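Local structure of anaerobically-induced outer membrane porin OprE (Pseudomonas aeruginosa, 4FRX) at residues Ala299-Ile303 against Tyr324-Asp328; Thr359-Leu365 against Trp380-Leu386. The protein probably acts as a porin of the outer membrane, a beta-barrel channel of the OprD family that lets small solutes pass. All blocks are in the same frame, centred on the assembly; numbering follows the deposited sequence.

How the contacts relate
The two contacts illustrate how a barrel wall both builds itself and holds a loop folded into its lumen. Contact 2 pairs neighbouring wall strands, 359-365 and 380-386; contact 1 sets loop residues 324-328 against the inner face of another wall strand, 299-303. Strand 340-349 lies between these two parts of the same sheet. Their centres are 14 Å apart, yet they touch: Thr327 CA is 3.7 Å from Leu365 CD2. Directly after Asp328 the loop crosses contact 2, where Gln330, Ile331 and Gly332 give backbone amides to Asp383 and Glu381. The bound detergent C8E lies on the opposite, outer face, against Phe360.

Contact 1 of 2, residues Ala299-Ile303 against Tyr324-Asp328; sequences AGYQI and YLITD
A loop folded back against a barrel strand need not pair with it through backbone hydrogen bonds, and side chains with one water do the work here. Residues 299-303 are in the beta conformation within strand 295-305, while 324-328 hold a type I beta turn from Leu325 to Asp328, closed by Asp328 N to Leu325 O at 3.0 Å. The nearest CA atoms, of Gln302 and Ile326, are 7.6 Å apart. Gly300 has no side chain, and Ile326 CD1 comes to 4.5 Å from its CA. The CA-to-CB bond of Tyr301 points away, but its carbonyl O lies 3.8 Å from Ile326 CD1. Gln302 points toward the turn, chi1 and chi2 both t and chi3 -82°: NE2 donates to Thr327 OG1 at 3.0 Å, and OE1 sits 3.5 Å from Leu325 CB. A water donates to Gln302 OE1 at 2.7 Å and accepts from Ile326 N at 3.0 Å. Thr327, with chi1 p, also hydrogen-bonds through OG1 to the carbonyl of Lys333. Such an inward-folded loop is characteristic of porin barrels. OE1 and NE2 of the buried Gln302 amide each have a hydrogen bond here, so one side chain joins wall to loop by a direct and a water-bridged link.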
# COMPACT_ATOMS: atom_id res chain seq x y z
N ALA A 299 -16.82 -10.28 7.37
CA ALA A 299 -16.65 -9.89 8.77
C ALA A 299 -15.22 -10.17 9.20
O ALA A 299 -14.69 -11.22 8.89
CB ALA A 299 -17.64 -10.63 9.66
N GLY A 300 -14.60 -9.25 9.93
CA GLY A 300 -13.20 -9.42 10.26
C GLY A 300 -12.85 -8.90 11.64
O GLY A 300 -13.57 -8.07 12.19
N TYR A 301 -11.74 -9.38 12.19
CA TYR A 301 -11.28 -8.89 13.48
C TYR A 301 -9.78 -8.81 13.44
O TYR A 301 -9.12 -9.65 12.83
CB TYR A 301 -11.76 -9.79 14.62
CG TYR A 301 -11.85 -9.05 15.94
CD1 TYR A 301 -13.00 -8.34 16.27
CD2 TYR A 301 -10.78 -9.03 16.82
CE1 TYR A 301 -13.09 -7.65 17.47
CE2 TYR A 301 -10.87 -8.34 18.02
CZ TYR A 301 -12.02 -7.65 18.34
OH TYR A 301 -12.09 -6.96 19.53
N GLN A 302 -9.23 -7.77 14.06
CA GLN A 302 -7.80 -7.58 14.14
C GLN A 302 -7.41 -7.17 15.56
O GLN A 302 -8.05 -6.32 16.14
CB GLN A 302 -7.40 -6.47 13.18
CG GLN A 302 -5.93 -6.13 13.20
CD GLN A 302 -5.61 -5.12 12.14
OE1 GLN A 302 -5.43 -5.46 10.97
NE2 GLN A 302 -5.60 -3.84 12.53
N ILE A 303 -6.34 -7.77 16.07
CA ILE A 303 -5.86 -7.46 17.41
C ILE A 303 -4.40 -7.01 17.35
O ILE A 303 -3.56 -7.73 16.81
CB ILE A 303 -5.95 -8.71 18.30
CG1 ILE A 303 -7.41 -9.17 18.41
CG2 ILE A 303 -5.32 -8.45 19.68
CD1 ILE A 303 -7.57 -10.52 19.08
N TYR A 324 -0.06 -3.56 5.30
CA TYR A 324 -0.78 -4.75 4.84
C TYR A 324 -1.68 -5.31 5.96
O TYR A 324 -1.55 -6.46 6.39
CB TYR A 324 0.18 -5.82 4.29
CG TYR A 324 -0.56 -6.94 3.58
CD1 TYR A 324 -1.34 -6.67 2.45
CD2 TYR A 324 -0.51 -8.26 4.05
CE1 TYR A 324 -2.04 -7.68 1.80
CE2 TYR A 324 -1.20 -9.28 3.39
CZ TYR A 324 -1.96 -8.98 2.27
OH TYR A 324 -2.65 -9.98 1.62
N LEU A 325 -2.60 -4.47 6.41
CA LEU A 325 -3.57 -4.81 7.44
C LEU A 325 -4.96 -4.78 6.81
O LEU A 325 -5.25 -3.95 5.93
CB LEU A 325 -3.51 -3.77 8.58
CG LEU A 325 -2.19 -3.63 9.36
CD1 LEU A 325 -2.25 -2.47 10.38
CD2 LEU A 325 -1.79 -4.94 10.06
N ILE A 326 -5.85 -5.65 7.29
CA ILE A 326 -7.24 -5.65 6.83
C ILE A 326 -7.99 -4.37 7.16
O ILE A 326 -9.11 -4.14 6.66
CB ILE A 326 -8.05 -6.89 7.34
CG1 ILE A 326 -8.11 -6.93 8.87
CG2 ILE A 326 -7.46 -8.17 6.76
CD1 ILE A 326 -9.06 -8.01 9.41
N THR A 327 -7.35 -3.53 7.98
CA THR A 327 -7.92 -2.27 8.42
C THR A 327 -7.30 -1.05 7.71
O THR A 327 -7.59 0.08 8.07
CB THR A 327 -7.73 -2.09 9.94
OG1 THR A 327 -6.32 -2.11 10.25
CG2 THR A 327 -8.45 -3.19 10.71
N ASP A 328 -6.47 -1.28 6.70
CA ASP A 328 -5.90 -0.16 5.95
C ASP A 328 -6.96 0.29 4.96
O ASP A 328 -7.17 -0.36 3.94
CB ASP A 328 -4.60 -0.53 5.24
CG ASP A 328 -3.92 0.68 4.57
OD1 ASP A 328 -4.55 1.36 3.74
OD2 ASP A 328 -2.73 0.94 4.88
O HOH W 1 -4.61 -7.41 9.35

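Contact 2 of 2, residues Thr359-Leu365 against Trp380-Leu386; sequences TFNTIYL and WERDISL. With C8E ((hydroxyethyloxy)tri(ethyloxy)octane), chain E.
Strands 359-365 and 380-386 run antiparallel, their axes 4.7 Å apart at closest and 173° between directions. Phe360-Leu386, Thr362-Ile384 and Tyr364-Arg382 are non-hydrogen-bonded pairs. Asn361-Ser385, Ile363-Asp383 and Leu365-Glu381 are hydrogen-bonded pairs, each with two reciprocal bonds: Asn361 N to Ser385 O and Ser385 N to Asn361 O, both 2.8 Å; Ile363 N to Asp383 O, 3.1 Å, and Asp383 N to Ile363 O, 2.9 Å; Leu365 N to Glu381 O, 2.8 Å, and Glu381 N to Leu365 O, 2.9 Å. On one face, Phe360 (chi1 t) puts CZ 3.9 Å from Ile384 CG2, its ring edge meets Leu386 CD1, and C8E C8 lies over one ring face, 3.6 Å from Phe360 CD1. Thr362 OG1 donates to Asp383 O at 2.7 Å. The Tyr364 ring (chi1 t) and six-membered ring of Trp380 (chi1 p) barely overlap, centroids 5.8 Å apart, planes at 28°. On the other face, Ile363 CG2 meets Asp383 CB at 3.7 Å; Asp383 OD2 and both Glu381 carboxylate oxygens accept amides of Gln330, Ile331 and Gly332. A water lies within hydrogen-bonding distance of Thr359 OG1 (2.9 Å), Asn361 OD1 (2.9 Å) and Ser385 O (3.0 Å). This hairpin, one face carrying Phe360 and a detergent, the other holding the loop through Asp383 and Glu381, fits the wall of an outer-membrane porin barrel.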
# COMPACT_ATOMS: atom_id res chain seq x y z
N THR A 359 -20.05 -1.65 -9.79
CA THR A 359 -19.92 -2.33 -8.50
C THR A 359 -20.09 -1.35 -7.33
O THR A 359 -19.80 -0.16 -7.45
CB THR A 359 -18.53 -3.01 -8.35
OG1 THR A 359 -17.50 -2.02 -8.50
CG2 THR A 359 -18.32 -4.11 -9.39
N PHE A 360 -20.58 -1.86 -6.21
CA PHE A 360 -20.64 -1.07 -4.99
C PHE A 360 -19.98 -1.83 -3.86
O PHE A 360 -20.19 -3.02 -3.69
CB PHE A 360 -22.09 -0.75 -4.60
CG PHE A 360 -22.21 -0.03 -3.29
CD1 PHE A 360 -21.98 1.34 -3.22
CD2 PHE A 360 -22.54 -0.71 -2.13
CE1 PHE A 360 -22.08 2.01 -2.01
CE2 PHE A 360 -22.64 -0.05 -0.91
CZ PHE A 360 -22.41 1.31 -0.85
N ASN A 361 -19.18 -1.12 -3.05
CA ASN A 361 -18.62 -1.73 -1.86
C ASN A 361 -18.70 -0.80 -0.65
O ASN A 361 -18.62 0.42 -0.79
CB ASN A 361 -17.18 -2.16 -2.10
CG ASN A 361 -17.07 -3.27 -3.12
OD1 ASN A 361 -16.92 -3.03 -4.32
ND2 ASN A 361 -17.16 -4.51 -2.65
N THR A 362 -18.88 -1.38 0.53
CA THR A 362 -18.81 -0.58 1.74
C THR A 362 -18.18 -1.37 2.89
O THR A 362 -18.24 -2.59 2.93
CB THR A 362 -20.18 -0.03 2.15
OG1 THR A 362 -20.01 0.88 3.24
CG2 THR A 362 -21.13 -1.17 2.56
N ILE A 363 -17.56 -0.65 3.81
CA ILE A 363 -16.94 -1.30 4.96
C ILE A 363 -17.12 -0.37 6.15
O ILE A 363 -17.05 0.86 6.03
CB ILE A 363 -15.45 -1.59 4.71
CG1 ILE A 363 -14.79 -2.15 5.99
CG2 ILE A 363 -14.73 -0.32 4.24
CD1 ILE A 363 -13.39 -2.67 5.76
N TYR A 364 -17.41 -0.96 7.29
CA TYR A 364 -17.49 -0.18 8.50
C TYR A 364 -16.47 -0.79 9.45
O TYR A 364 -16.42 -2.01 9.57
CB TYR A 364 -18.89 -0.28 9.10
CG TYR A 364 -18.99 0.44 10.42
CD1 TYR A 364 -19.20 1.81 10.48
CD2 TYR A 364 -18.83 -0.26 11.62
CE1 TYR A 364 -19.27 2.47 11.69
CE2 TYR A 364 -18.89 0.40 12.83
CZ TYR A 364 -19.11 1.75 12.86
OH TYR A 364 -19.18 2.39 14.07
N LEU A 365 -15.67 0.05 10.10
CA LEU A 365 -14.68 -0.44 11.06
C LEU A 365 -14.80 0.29 12.40
O LEU A 365 -15.06 1.49 12.45
CB LEU A 365 -13.24 -0.28 10.53
CG LEU A 365 -12.90 -0.78 9.14
CD1 LEU A 365 -13.15 0.35 8.13
CD2 LEU A 365 -11.46 -1.26 9.06
N TRP A 380 -13.83 5.10 14.61
CA TRP A 380 -14.56 4.31 13.63
C TRP A 380 -14.49 4.96 12.27
O TRP A 380 -14.27 6.15 12.16
CB TRP A 380 -16.01 4.08 14.06
CG TRP A 380 -16.87 5.31 14.19
CD1 TRP A 380 -17.16 5.99 15.34
CD2 TRP A 380 -17.57 5.99 13.14
NE1 TRP A 380 -17.99 7.05 15.06
CE2 TRP A 380 -18.26 7.07 13.72
CE3 TRP A 380 -17.68 5.79 11.75
CZ2 TRP A 380 -19.05 7.95 12.97
CZ3 TRP A 380 -18.46 6.67 11.01
CH2 TRP A 380 -19.13 7.73 11.63
N GLU A 381 -14.64 4.14 11.23
CA GLU A 381 -14.66 4.65 9.87
C GLU A 381 -15.70 3.91 9.03
O GLU A 381 -15.89 2.70 9.17
CB GLU A 381 -13.26 4.54 9.21
CG GLU A 381 -13.22 5.06 7.74
CD GLU A 381 -11.81 5.35 7.21
OE1 GLU A 381 -10.88 5.58 8.00
OE2 GLU A 381 -11.63 5.35 5.97
N ARG A 382 -16.38 4.64 8.16
CA ARG A 382 -17.26 4.01 7.18
C ARG A 382 -16.83 4.48 5.80
O ARG A 382 -16.78 5.69 5.54
CB ARG A 382 -18.73 4.41 7.43
CG ARG A 382 -19.73 3.85 6.41
CD ARG A 382 -21.18 4.17 6.81
NE ARG A 382 -21.50 3.76 8.17
CZ ARG A 382 -21.62 4.65 9.15
NH1 ARG A 382 -21.45 5.95 8.88
NH2 ARG A 382 -21.90 4.29 10.40
N ASP A 383 -16.49 3.53 4.93
CA ASP A 383 -16.10 3.84 3.55
C ASP A 383 -17.14 3.29 2.59
O ASP A 383 -17.76 2.27 2.87
CB ASP A 383 -14.77 3.18 3.16
CG ASP A 383 -13.59 3.74 3.89
OD1 ASP A 383 -13.76 4.70 4.65
OD2 ASP A 383 -12.47 3.21 3.70
N ILE A 384 -17.30 3.95 1.46
CA ILE A 384 -18.02 3.39 0.33
C ILE A 384 -17.19 3.61 -0.93
O ILE A 384 -16.43 4.59 -1.03
CB ILE A 384 -19.44 3.99 0.15
CG1 ILE A 384 -19.37 5.50 -0.12
CG2 ILE A 384 -20.32 3.72 1.37
CD1 ILE A 384 -19.40 5.86 -1.60
N SER A 385 -17.34 2.71 -1.88
CA SER A 385 -16.74 2.89 -3.18
C SER A 385 -17.77 2.45 -4.20
O SER A 385 -18.25 1.32 -4.16
CB SER A 385 -15.46 2.07 -3.31
OG SER A 385 -14.82 2.33 -4.56
N LEU A 386 -18.14 3.38 -5.07
CA LEU A 386 -19.02 3.11 -6.20
C LEU A 386 -18.18 3.29 -7.46
O LEU A 386 -17.58 4.34 -7.65
CB LEU A 386 -20.18 4.11 -6.19
CG LEU A 386 -21.20 3.99 -7.33
CD1 LEU A 386 -21.95 2.67 -7.23
CD2 LEU A 386 -22.17 5.17 -7.28
C1 C8E E . -29.94 -5.46 -4.28
C2 C8E E . -28.44 -5.20 -4.32
C3 C8E E . -28.13 -3.72 -4.49
C4 C8E E . -26.95 -3.31 -3.63
C5 C8E E . -27.15 -1.92 -3.03
C6 C8E E . -26.30 -0.90 -3.77
C7 C8E E . -26.66 0.53 -3.39
C8 C8E E . -25.50 1.46 -3.69
O9 C8E E . -25.96 2.64 -4.29
C10 C8E E . -25.95 3.73 -3.40
C11 C8E E . -25.56 4.99 -4.16
O HOH W 2 -16.99 -0.67 -5.95